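Local coordinates for argonaute protein (Marinitoga piezophila, PDB 5I4A) that cleaves single-stranded target DNA as an RNA-guided endonuclease, using short guide RNAs with a 5'-hydroxyl end, and may defend the cell against mobile genetic elements, at residues Y92-K97 and N248-L253; Y105-K108 and F112-N115; Y133-H138 and Y144-L149. All blocks are in the same frame, centred on the assembly; numbering follows the deposited sequence.

Contact 1 (Y92-K97 and N248-L253); sequences YKYIKK and NKITNL. With nucleotides of chain B.
Ile-250 presses its two branches against neighbouring residues of helix 84-101, CG2 against Tyr-94 and CD1 against Ile-95. The methyl CG2 lies in the plane of the Tyr-94 ring, at its edge, 3.6 Å from Tyr-94 CE2. The CG1 branch of Ile-250 stands between the backbone N and the carbonyl carbon (chi1 62°), and from there Ile-250 CD1 meets Ile-95 CG1 at 3.7 Å, the two side chains crossing at about a right angle. These three residues are buried, and the packing between them is purely apolar. The solvent side is slighter, with less surface covered. Lys-249, exposed to solvent, runs its extended chain across the phenol end of Tyr-94, where Tyr-94 OH lies 3.2 Å from Lys-249 CD, a methylene rather than a polar group, and no hydrogen bond joins the two segments. Tyr-92, at the start of the segment, faces the guide RNA instead. The base of A11 of chain B covers one face of its ring, with N7 of A11 3.4 Å above the centre of the Tyr-92 ring plane, while Tyr-92 OH donates a hydrogen bond to OP2 of A11 at 3.2 Å. The arrangement is that of an N-terminal-domain helix wedged between a loop of linker L2 and the guide RNA within the PAZ lobe of an Argonaute.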
loop_
_atom_site.group_PDB
_atom_site.type_symbol
_atom_site.label_atom_id
_atom_site.label_comp_id
_atom_site.label_asym_id
_atom_site.label_seq_id
_atom_site.Cartn_x
_atom_site.Cartn_y
_atom_site.Cartn_z
ATOM N N TYR A 92 1.452 -4.476 -23.613
ATOM C CA TYR A 92 0.361 -4.660 -22.659
ATOM C C TYR A 92 -0.959 -4.919 -23.374
ATOM O O TYR A 92 -1.708 -5.835 -23.013
ATOM C CB TYR A 92 0.247 -3.433 -21.754
ATOM C CG TYR A 92 0.954 -3.570 -20.425
ATOM C CD1 TYR A 92 0.685 -4.638 -19.578
ATOM C CD2 TYR A 92 1.891 -2.631 -20.018
ATOM C CE1 TYR A 92 1.330 -4.765 -18.361
ATOM C CE2 TYR A 92 2.540 -2.749 -18.805
ATOM C CZ TYR A 92 2.256 -3.815 -17.978
ATOM O OH TYR A 92 2.905 -3.932 -16.771
ATOM N N LYS A 93 -1.265 -4.112 -24.392
ATOM C CA LYS A 93 -2.497 -4.313 -25.146
ATOM C C LYS A 93 -2.482 -5.639 -25.888
ATOM O O LYS A 93 -3.528 -6.285 -26.030
ATOM C CB LYS A 93 -2.708 -3.156 -26.123
ATOM C CG LYS A 93 -2.880 -1.801 -25.451
ATOM C CD LYS A 93 -2.894 -0.675 -26.472
ATOM C CE LYS A 93 -4.041 -0.829 -27.455
ATOM N NZ LYS A 93 -4.025 0.251 -28.480
ATOM N N TYR A 94 -1.310 -6.067 -26.356
ATOM C CA TYR A 94 -1.227 -7.333 -27.075
ATOM C C TYR A 94 -1.458 -8.513 -26.141
ATOM O O TYR A 94 -2.096 -9.500 -26.525
ATOM C CB TYR A 94 0.124 -7.458 -27.773
ATOM C CG TYR A 94 0.246 -8.735 -28.562
ATOM C CD1 TYR A 94 -0.647 -9.019 -29.583
ATOM C CD2 TYR A 94 1.242 -9.658 -28.282
ATOM C CE1 TYR A 94 -0.552 -10.186 -30.307
ATOM C CE2 TYR A 94 1.346 -10.831 -29.005
ATOM C CZ TYR A 94 0.445 -11.088 -30.016
ATOM O OH TYR A 94 0.536 -12.249 -30.743
ATOM N N ILE A 95 -0.941 -8.432 -24.912
ATOM C CA ILE A 95 -1.177 -9.490 -23.934
ATOM C C ILE A 95 -2.654 -9.560 -23.580
ATOM O O ILE A 95 -3.238 -10.648 -23.488
ATOM C CB ILE A 95 -0.303 -9.261 -22.687
ATOM C CG1 ILE A 95 1.159 -9.574 -23.010
ATOM C CG2 ILE A 95 -0.801 -10.094 -21.507
ATOM C CD1 ILE A 95 2.137 -8.766 -22.200
ATOM N N LYS A 96 -3.282 -8.400 -23.383
ATOM C CA LYS A 96 -4.709 -8.356 -23.088
ATOM C C LYS A 96 -5.521 -9.027 -24.188
ATOM O O LYS A 96 -6.432 -9.816 -23.909
ATOM C CB LYS A 96 -5.148 -6.904 -22.900
ATOM C CG LYS A 96 -6.623 -6.718 -22.606
ATOM C CD LYS A 96 -6.950 -5.241 -22.470
ATOM C CE LYS A 96 -8.380 -5.028 -22.023
ATOM N NZ LYS A 96 -8.654 -3.589 -21.776
ATOM N N LYS A 97 -5.202 -8.725 -25.449
ATOM C CA LYS A 97 -5.933 -9.323 -26.563
ATOM C C LYS A 97 -5.840 -10.841 -26.531
ATOM O O LYS A 97 -6.845 -11.539 -26.710
ATOM C CB LYS A 97 -5.402 -8.792 -27.896
ATOM C CG LYS A 97 -5.808 -9.663 -29.074
ATOM C CD LYS A 97 -5.242 -9.163 -30.389
ATOM C CE LYS A 97 -5.593 -10.123 -31.520
ATOM N NZ LYS A 97 -7.053 -10.431 -31.543
ATOM N N ASN A 248 2.929 -18.476 -25.734
ATOM C CA ASN A 248 4.129 -18.930 -26.430
ATOM C C ASN A 248 4.521 -17.984 -27.555
ATOM O O ASN A 248 5.675 -18.003 -27.997
ATOM C CB ASN A 248 3.926 -20.344 -26.988
ATOM C CG ASN A 248 3.176 -20.356 -28.315
ATOM O OD1 ASN A 248 2.274 -19.549 -28.547
ATOM N ND2 ASN A 248 3.550 -21.280 -29.193
ATOM N N LYS A 249 3.581 -17.160 -28.022
ATOM C CA LYS A 249 3.878 -16.192 -29.070
ATOM C C LYS A 249 5.011 -15.256 -28.665
ATOM O O LYS A 249 5.855 -14.901 -29.496
ATOM C CB LYS A 249 2.615 -15.396 -29.411
ATOM C CG LYS A 249 1.592 -16.178 -30.228
ATOM C CD LYS A 249 0.296 -15.402 -30.433
ATOM C CE LYS A 249 -0.500 -15.984 -31.593
ATOM N NZ LYS A 249 -1.927 -15.561 -31.578
ATOM N N ILE A 250 5.058 -14.853 -27.397
ATOM C CA ILE A 250 6.007 -13.836 -26.953
ATOM C C ILE A 250 7.020 -14.346 -25.937
ATOM O O ILE A 250 7.989 -13.627 -25.650
ATOM C CB ILE A 250 5.286 -12.590 -26.394
ATOM C CG1 ILE A 250 4.442 -12.951 -25.170
ATOM C CG2 ILE A 250 4.427 -11.939 -27.471
ATOM C CD1 ILE A 250 3.810 -11.747 -24.496
ATOM N N THR A 251 6.854 -15.545 -25.383
ATOM C CA THR A 251 7.799 -16.011 -24.376
ATOM C C THR A 251 7.762 -17.531 -24.297
ATOM O O THR A 251 6.800 -18.172 -24.727
ATOM C CB THR A 251 7.502 -15.394 -23.001
ATOM O OG1 THR A 251 8.596 -15.648 -22.110
ATOM C CG2 THR A 251 6.228 -15.981 -22.412
ATOM N N ASN A 252 8.832 -18.099 -23.737
ATOM C CA ASN A 252 8.929 -19.536 -23.487
ATOM C C ASN A 252 8.568 -19.771 -22.025
ATOM O O ASN A 252 9.387 -19.555 -21.127
ATOM C CB ASN A 252 10.328 -20.059 -23.807
ATOM C CG ASN A 252 10.433 -21.576 -23.689
ATOM O OD1 ASN A 252 9.545 -22.237 -23.149
ATOM N ND2 ASN A 252 11.529 -22.130 -24.193
ATOM N N LEU A 253 7.340 -20.239 -21.791
ATOM C CA LEU A 253 6.856 -20.484 -20.438
ATOM C C LEU A 253 7.589 -21.615 -19.731
ATOM O O LEU A 253 7.348 -21.833 -18.539
ATOM C CB LEU A 253 5.360 -20.791 -20.476
ATOM C CG LEU A 253 4.485 -19.672 -21.033
ATOM C CD1 LEU A 253 3.040 -20.120 -21.088
ATOM C CD2 LEU A 253 4.629 -18.418 -20.185
ATOM P P A B 11 2.497 -0.397 -15.550
ATOM O OP1 A B 11 1.351 -1.311 -15.322
ATOM O OP2 A B 11 3.783 -0.935 -16.063
ATOM O "O5'" A B 11 1.995 0.742 -16.540
ATOM C "C5'" A B 11 2.910 1.615 -17.182
ATOM C "C4'" A B 11 2.263 2.286 -18.361
ATOM O "O4'" A B 11 2.023 1.293 -19.393
ATOM C "C3'" A B 11 0.891 2.881 -18.071
ATOM O "O3'" A B 11 0.932 4.196 -17.527
ATOM C "C2'" A B 11 0.176 2.779 -19.414
ATOM O "O2'" A B 11 0.551 3.834 -20.288
ATOM C "C1'" A B 11 0.744 1.474 -19.958
ATOM N N9 A B 11 -0.091 0.319 -19.580
ATOM C C8 A B 11 -0.066 -0.436 -18.429
ATOM N N7 A B 11 -0.953 -1.404 -18.416
ATOM C C5 A B 11 -1.599 -1.266 -19.643
ATOM C C6 A B 11 -2.643 -1.974 -20.262
ATOM N N6 A B 11 -3.263 -3.024 -19.708
ATOM N N1 A B 11 -3.032 -1.563 -21.486
ATOM C C2 A B 11 -2.424 -0.517 -22.059
ATOM N N3 A B 11 -1.436 0.228 -21.579
ATOM C C4 A B 11 -1.074 -0.209 -20.360
#

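Contact 2 (Y105-K108 and F112-N115); sequences YFKK and FISN. With nucleotides of chain B.
Tyr-105 and Ile-113 form an antiparallel hydrogen-bonded pair, with Ile-113 N reaching Tyr-105 O at 2.6 Å and Tyr-105 N reaching Ile-113 O at 2.7 Å. On the face of the sheet shared by this pair, Tyr-105 CB packs against Ile-113 CB at 3.7 Å. The ring of Tyr-105 turns toward Asn-115, whose amide comes down on one of its faces: ND2 sits 3.1 Å above the centre of the Tyr-105 ring, and ring and amide planes stand 72° apart. The same ND2 is held by a hydrogen bond to the backbone O of Asp-103. On the other face, the non-hydrogen-bonded pair Phe-106 and Phe-112 meets obliquely, with planes at 55°; Phe-112 CE1 touches the edge of the Phe-106 ring at CD1, 3.6 Å away. Helix 84-101 covers this side, as Phe-99 stacks on Phe-112 and Lys-96 makes a cation-pi contact with Phe-106. Beyond the pair, Lys-107 NZ comes within 3.3 Å of the sugar atom C4' of C8 of chain B. The whole is a short antiparallel beta hairpin of linker L1, lying beside the guide backbone.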
loop_
_atom_site.group_PDB
_atom_site.type_symbol
_atom_site.label_atom_id
_atom_site.label_comp_id
_atom_site.label_asym_id
_atom_site.label_seq_id
_atom_site.Cartn_x
_atom_site.Cartn_y
_atom_site.Cartn_z
ATOM N N TYR A 105 -11.539 -13.257 -18.643
ATOM C CA TYR A 105 -12.078 -11.957 -18.280
ATOM C C TYR A 105 -10.941 -11.035 -17.870
ATOM O O TYR A 105 -9.979 -11.463 -17.227
ATOM C CB TYR A 105 -13.085 -12.077 -17.136
ATOM C CG TYR A 105 -14.411 -12.683 -17.531
ATOM C CD1 TYR A 105 -14.766 -12.819 -18.867
ATOM C CD2 TYR A 105 -15.312 -13.114 -16.565
ATOM C CE1 TYR A 105 -15.978 -13.379 -19.231
ATOM C CE2 TYR A 105 -16.526 -13.669 -16.918
ATOM C CZ TYR A 105 -16.855 -13.801 -18.251
ATOM O OH TYR A 105 -18.067 -14.351 -18.600
ATOM N N PHE A 106 -11.047 -9.770 -18.256
ATOM C CA PHE A 106 -10.095 -8.757 -17.832
ATOM C C PHE A 106 -10.638 -8.020 -16.615
ATOM O O PHE A 106 -11.826 -7.691 -16.551
ATOM C CB PHE A 106 -9.797 -7.760 -18.954
ATOM C CG PHE A 106 -9.027 -6.552 -18.497
ATOM C CD1 PHE A 106 -7.657 -6.621 -18.300
ATOM C CD2 PHE A 106 -9.675 -5.350 -18.253
ATOM C CE1 PHE A 106 -6.948 -5.512 -17.872
ATOM C CE2 PHE A 106 -8.971 -4.238 -17.825
ATOM C CZ PHE A 106 -7.606 -4.318 -17.635
ATOM N N LYS A 107 -9.757 -7.773 -15.652
ATOM C CA LYS A 107 -10.075 -6.999 -14.464
ATOM C C LYS A 107 -8.970 -5.975 -14.255
ATOM O O LYS A 107 -7.802 -6.249 -14.549
ATOM C CB LYS A 107 -10.224 -7.909 -13.235
ATOM C CG LYS A 107 -10.736 -7.221 -11.977
ATOM C CD LYS A 107 -11.248 -8.248 -10.975
ATOM C CE LYS A 107 -11.543 -7.627 -9.620
ATOM N NZ LYS A 107 -10.419 -7.824 -8.660
ATOM N N LYS A 108 -9.350 -4.796 -13.759
ATOM C CA LYS A 108 -8.419 -3.681 -13.630
ATOM C C LYS A 108 -7.161 -4.107 -12.879
ATOM O O LYS A 108 -7.218 -4.899 -11.935
ATOM C CB LYS A 108 -9.103 -2.514 -12.912
ATOM C CG LYS A 108 -8.405 -1.169 -13.074
ATOM C CD LYS A 108 -9.228 -0.048 -12.448
ATOM C CE LYS A 108 -8.529 1.297 -12.566
ATOM N NZ LYS A 108 -9.352 2.397 -11.990
ATOM N N PHE A 112 -6.313 -11.295 -15.099
ATOM C CA PHE A 112 -7.009 -12.044 -16.139
ATOM C C PHE A 112 -7.684 -13.252 -15.505
ATOM O O PHE A 112 -7.013 -14.169 -15.019
ATOM C CB PHE A 112 -6.052 -12.443 -17.257
ATOM C CG PHE A 112 -5.540 -11.272 -18.045
ATOM C CD1 PHE A 112 -6.376 -10.593 -18.919
ATOM C CD2 PHE A 112 -4.235 -10.834 -17.902
ATOM C CE1 PHE A 112 -5.916 -9.510 -19.641
ATOM C CE2 PHE A 112 -3.771 -9.750 -18.621
ATOM C CZ PHE A 112 -4.611 -9.088 -19.490
ATOM N N ILE A 113 -9.010 -13.241 -15.518
ATOM C CA ILE A 113 -9.820 -14.253 -14.854
ATOM C C ILE A 113 -10.081 -15.382 -15.841
ATOM O O ILE A 113 -10.683 -15.163 -16.897
ATOM C CB ILE A 113 -11.137 -13.646 -14.351
ATOM C CG1 ILE A 113 -10.865 -12.561 -13.308
ATOM C CG2 ILE A 113 -12.052 -14.713 -13.802
ATOM C CD1 ILE A 113 -12.096 -11.754 -12.943
ATOM N N SER A 114 -9.631 -16.587 -15.505
ATOM C CA SER A 114 -9.909 -17.737 -16.353
ATOM C C SER A 114 -11.380 -18.125 -16.261
ATOM O O SER A 114 -12.015 -18.000 -15.210
ATOM C CB SER A 114 -9.034 -18.926 -15.960
ATOM O OG SER A 114 -9.376 -20.080 -16.711
ATOM N N ASN A 115 -11.922 -18.598 -17.383
ATOM C CA ASN A 115 -13.294 -19.080 -17.430
ATOM C C ASN A 115 -13.403 -20.571 -17.715
ATOM O O ASN A 115 -14.521 -21.086 -17.819
ATOM C CB ASN A 115 -14.105 -18.294 -18.467
ATOM C CG ASN A 115 -14.553 -16.942 -17.950
ATOM O OD1 ASN A 115 -15.403 -16.857 -17.062
ATOM N ND2 ASN A 115 -13.988 -15.878 -18.504
ATOM P P C B 8 -8.001 -4.710 -3.611
ATOM O OP1 C B 8 -6.958 -5.655 -3.132
ATOM O OP2 C B 8 -8.025 -3.311 -3.102
ATOM O "O5'" C B 8 -7.909 -4.661 -5.198
ATOM C "C5'" C B 8 -8.446 -5.720 -5.984
ATOM C "C4'" C B 8 -8.755 -5.240 -7.387
ATOM O "O4'" C B 8 -9.935 -4.401 -7.381
ATOM C "C3'" C B 8 -7.688 -4.362 -8.005
ATOM O "O3'" C B 8 -6.608 -5.115 -8.534
ATOM C "C2'" C B 8 -8.463 -3.567 -9.044
ATOM O "O2'" C B 8 -8.681 -4.350 -10.212
ATOM C "C1'" C B 8 -9.802 -3.367 -8.332
#

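Contact 3 (Y133-H138 and Y144-L149); sequences YKIKIH and YYLSIL. With nucleotides of chain B.
Lys-134 and Leu-149 are a hydrogen-bonded pair, and from it the lysine reaches the guide RNA. Lys-134 CB lies 4.2 Å from Leu-149 O. CG is anti to the backbone N (chi1 172°) and the chain stays extended beyond it, which carries CD to 3.7 Å from OP1 of C9 of chain B and sets CE near the phosphates of both C9 and U10. At the tip, Lys-134 NZ bridges the two, donating to OP1 of C9 at 2.8 Å and to OP1 of U10 at 3.0 Å. An alanine here is likely to leave both phosphate oxygens without this cationic partner and to weaken the grip on the guide. Lys-136, two residues on, repeats the theme with a chain bent at chi2, its NZ hydrogen-bonded to OP1 of A11 of chain B at 2.8 Å. The strands form the long antiparallel hairpin of linker L1, 127-140 with 143-156, so alternate side chains fall on opposite faces. The face bearing Ile-135, Ile-137, Leu-146 and Ile-148 is apolar. Ile-135 CG2 meets Leu-146 CG at 3.5 Å, while its other branch lies alongside Ile-148, with CD1 of Ile-135 3.7 Å from Ile-148 CG2. Ile-148 CG2 also touches Tyr-133 CD1 at 3.5 Å. The hydroxyl of Tyr-133 is hydrogen-bonded to Gly-236 O, and Leu-146 also packs on Ile-95 of helix 84-101.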
loop_
_atom_site.group_PDB
_atom_site.type_symbol
_atom_site.label_atom_id
_atom_site.label_comp_id
_atom_site.label_asym_id
_atom_site.label_seq_id
_atom_site.Cartn_x
_atom_site.Cartn_y
_atom_site.Cartn_z
ATOM N N TYR A 133 -4.734 -14.925 -13.241
ATOM C CA TYR A 133 -3.334 -14.581 -13.451
ATOM C C TYR A 133 -3.211 -13.075 -13.622
ATOM O O TYR A 133 -3.878 -12.488 -14.481
ATOM C CB TYR A 133 -2.759 -15.296 -14.680
ATOM C CG TYR A 133 -2.512 -16.774 -14.480
ATOM C CD1 TYR A 133 -1.402 -17.220 -13.775
ATOM C CD2 TYR A 133 -3.375 -17.725 -15.013
ATOM C CE1 TYR A 133 -1.162 -18.567 -13.595
ATOM C CE2 TYR A 133 -3.143 -19.077 -14.838
ATOM C CZ TYR A 133 -2.034 -19.492 -14.129
ATOM O OH TYR A 133 -1.800 -20.836 -13.953
ATOM N N LYS A 134 -2.374 -12.454 -12.797
ATOM C CA LYS A 134 -2.042 -11.044 -12.929
ATOM C C LYS A 134 -0.697 -10.917 -13.630
ATOM O O LYS A 134 0.277 -11.574 -13.242
ATOM C CB LYS A 134 -1.999 -10.352 -11.566
ATOM C CG LYS A 134 -1.476 -8.930 -11.635
ATOM C CD LYS A 134 -1.917 -8.103 -10.441
ATOM C CE LYS A 134 -1.319 -6.706 -10.510
ATOM N NZ LYS A 134 -1.965 -5.767 -9.557
ATOM N N ILE A 135 -0.646 -10.067 -14.652
ATOM C CA ILE A 135 0.486 -9.984 -15.565
ATOM C C ILE A 135 1.031 -8.563 -15.543
ATOM O O ILE A 135 0.263 -7.599 -15.638
ATOM C CB ILE A 135 0.079 -10.389 -16.994
ATOM C CG1 ILE A 135 -0.700 -11.706 -16.981
ATOM C CG2 ILE A 135 1.294 -10.524 -17.866
ATOM C CD1 ILE A 135 0.139 -12.913 -16.644
ATOM N N LYS A 136 2.352 -8.435 -15.425
ATOM C CA LYS A 136 3.018 -7.140 -15.455
ATOM C C LYS A 136 4.296 -7.246 -16.276
ATOM O O LYS A 136 4.885 -8.322 -16.402
ATOM C CB LYS A 136 3.338 -6.637 -14.041
ATOM C CG LYS A 136 2.115 -6.190 -13.257
ATOM C CD LYS A 136 1.407 -5.055 -13.971
ATOM C CE LYS A 136 0.343 -4.424 -13.094
ATOM N NZ LYS A 136 -0.024 -3.068 -13.588
ATOM N N ILE A 137 4.720 -6.113 -16.830
ATOM C CA ILE A 137 5.877 -6.035 -17.716
ATOM C C ILE A 137 7.010 -5.342 -16.974
ATOM O O ILE A 137 6.806 -4.284 -16.365
ATOM C CB ILE A 137 5.535 -5.291 -19.019
ATOM C CG1 ILE A 137 4.497 -6.075 -19.825
ATOM C CG2 ILE A 137 6.788 -5.045 -19.846
ATOM C CD1 ILE A 137 4.049 -5.369 -21.086
ATOM N N HIS A 138 8.203 -5.928 -17.036
ATOM C CA HIS A 138 9.357 -5.430 -16.305
ATOM C C HIS A 138 10.542 -5.284 -17.245
ATOM O O HIS A 138 10.777 -6.139 -18.103
ATOM C CB HIS A 138 9.710 -6.366 -15.148
ATOM C CG HIS A 138 8.535 -6.730 -14.298
ATOM N ND1 HIS A 138 8.103 -5.946 -13.250
ATOM C CD2 HIS A 138 7.688 -7.785 -14.354
ATOM C CE1 HIS A 138 7.046 -6.508 -12.691
ATOM N NE2 HIS A 138 6.773 -7.623 -13.343
ATOM N N TYR A 144 13.315 -7.291 -21.521
ATOM C CA TYR A 144 11.925 -7.185 -21.097
ATOM C C TYR A 144 11.439 -8.524 -20.562
ATOM O O TYR A 144 11.680 -9.571 -21.173
ATOM C CB TYR A 144 11.036 -6.721 -22.248
ATOM C CG TYR A 144 11.099 -5.232 -22.474
ATOM C CD1 TYR A 144 10.254 -4.373 -21.786
ATOM C CD2 TYR A 144 12.011 -4.682 -23.364
ATOM C CE1 TYR A 144 10.309 -3.007 -21.980
ATOM C CE2 TYR A 144 12.073 -3.315 -23.567
ATOM C CZ TYR A 144 11.219 -2.484 -22.872
ATOM O OH TYR A 144 11.274 -1.123 -23.066
ATOM N N TYR A 145 10.754 -8.482 -19.423
ATOM C CA TYR A 145 10.256 -9.677 -18.762
ATOM C C TYR A 145 8.771 -9.523 -18.470
ATOM O O TYR A 145 8.196 -8.434 -18.556
ATOM C CB TYR A 145 11.026 -9.965 -17.467
ATOM C CG TYR A 145 12.481 -10.304 -17.691
ATOM C CD1 TYR A 145 13.440 -9.305 -17.790
ATOM C CD2 TYR A 145 12.895 -11.625 -17.804
ATOM C CE1 TYR A 145 14.772 -9.612 -17.997
ATOM C CE2 TYR A 145 14.226 -11.942 -18.010
ATOM C CZ TYR A 145 15.159 -10.932 -18.106
ATOM O OH TYR A 145 16.484 -11.242 -18.310
ATOM N N LEU A 146 8.158 -10.644 -18.106
ATOM C CA LEU A 146 6.725 -10.730 -17.856
ATOM C C LEU A 146 6.522 -11.509 -16.567
ATOM O O LEU A 146 6.806 -12.711 -16.521
ATOM C CB LEU A 146 6.019 -11.418 -19.022
ATOM C CG LEU A 146 4.523 -11.172 -19.159
ATOM C CD1 LEU A 146 4.296 -9.738 -19.596
ATOM C CD2 LEU A 146 3.888 -12.155 -20.134
ATOM N N SER A 147 6.040 -10.840 -15.523
ATOM C CA SER A 147 5.713 -11.524 -14.283
ATOM C C SER A 147 4.298 -12.079 -14.382
ATOM O O SER A 147 3.382 -11.388 -14.837
ATOM C CB SER A 147 5.851 -10.600 -13.070
ATOM O OG SER A 147 5.113 -9.399 -13.227
ATOM N N ILE A 148 4.138 -13.337 -13.982
ATOM C CA ILE A 148 2.866 -14.043 -14.051
ATOM C C ILE A 148 2.557 -14.511 -12.637
ATOM O O ILE A 148 3.157 -15.477 -12.149
ATOM C CB ILE A 148 2.908 -15.224 -15.026
ATOM C CG1 ILE A 148 3.310 -14.757 -16.428
ATOM C CG2 ILE A 148 1.558 -15.918 -15.076
ATOM C CD1 ILE A 148 3.391 -15.890 -17.445
ATOM N N LEU A 149 1.627 -13.828 -11.971
ATOM C CA LEU A 149 1.290 -14.150 -10.595
ATOM C C LEU A 149 -0.015 -14.926 -10.559
ATOM O O LEU A 149 -1.084 -14.332 -10.776
ATOM C CB LEU A 149 1.169 -12.880 -9.759
ATOM C CG LEU A 149 0.816 -13.129 -8.292
ATOM C CD1 LEU A 149 2.010 -13.719 -7.560
ATOM C CD2 LEU A 149 0.337 -11.853 -7.620
ATOM P P C B 9 -5.219 -5.226 -7.731
ATOM O OP1 C B 9 -4.422 -6.315 -8.349
ATOM O OP2 C B 9 -5.532 -5.282 -6.280
ATOM O "O5'" C B 9 -4.487 -3.844 -8.035
ATOM C "C5'" C B 9 -4.054 -3.528 -9.350
ATOM C "C4'" C B 9 -4.482 -2.145 -9.769
ATOM O "O4'" C B 9 -5.750 -1.818 -9.145
ATOM C "C3'" C B 9 -3.560 -1.006 -9.359
ATOM O "O3'" C B 9 -2.465 -0.843 -10.247
ATOM C "C2'" C B 9 -4.502 0.190 -9.338
ATOM O "O2'" C B 9 -4.740 0.662 -10.655
ATOM C "C1'" C B 9 -5.789 -0.446 -8.817
ATOM P P U B 10 -1.004 -1.395 -9.861
ATOM O OP1 U B 10 -1.070 -2.874 -9.912
ATOM O OP2 U B 10 -0.621 -0.737 -8.588
ATOM O "O5'" U B 10 -0.083 -0.874 -11.049
ATOM O "O3'" U B 10 2.790 0.384 -14.179
ATOM P P A B 11 2.497 -0.397 -15.550
ATOM O OP1 A B 11 1.351 -1.311 -15.322
ATOM O OP2 A B 11 3.783 -0.935 -16.063
ATOM O "O5'" A B 11 1.995 0.742 -16.540
ATOM C "C5'" A B 11 2.910 1.615 -17.182
ATOM C "C4'" A B 11 2.263 2.286 -18.361
ATOM O "O4'" A B 11 2.023 1.293 -19.393
ATOM C "C3'" A B 11 0.891 2.881 -18.071
ATOM O "O3'" A B 11 0.932 4.196 -17.527
ATOM C "C2'" A B 11 0.176 2.779 -19.414
ATOM O "O2'" A B 11 0.551 3.834 -20.288
ATOM C "C1'" A B 11 0.744 1.474 -19.958
ATOM N N9 A B 11 -0.091 0.319 -19.580
ATOM C C8 A B 11 -0.066 -0.436 -18.429
ATOM N N7 A B 11 -0.953 -1.404 -18.416
ATOM C C5 A B 11 -1.599 -1.266 -19.643
ATOM C C6 A B 11 -2.643 -1.974 -20.262
ATOM N N6 A B 11 -3.263 -3.024 -19.708
ATOM N N1 A B 11 -3.032 -1.563 -21.486
ATOM C C2 A B 11 -2.424 -0.517 -22.059
ATOM N N3 A B 11 -1.436 0.228 -21.579
ATOM C C4 A B 11 -1.074 -0.209 -20.360
#

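Contacts 2 and 3 come in series along the chain, and both lie within the span between the two segments of contact 1. The centres of contacts 1 and 3 are about 10 Å apart, and contact 2 lies about 15 Å from each. Strands 111-120 and 127-140 are neighbours in one antiparallel sheet, joined between contacts 2 and 3 by a probable hydrogen bond from Phe-112 N to Tyr-133 O (2.8 Å). Helix 84-101 ties contact 1 to the sheet: Tyr-92 OH makes a probable hydrogen bond with Ile-137 N, and Lys-96 packs on Phe-112. The N-terminal domain and both linkers thus meet in one body whose residues reach guide nucleotides C8 to A11.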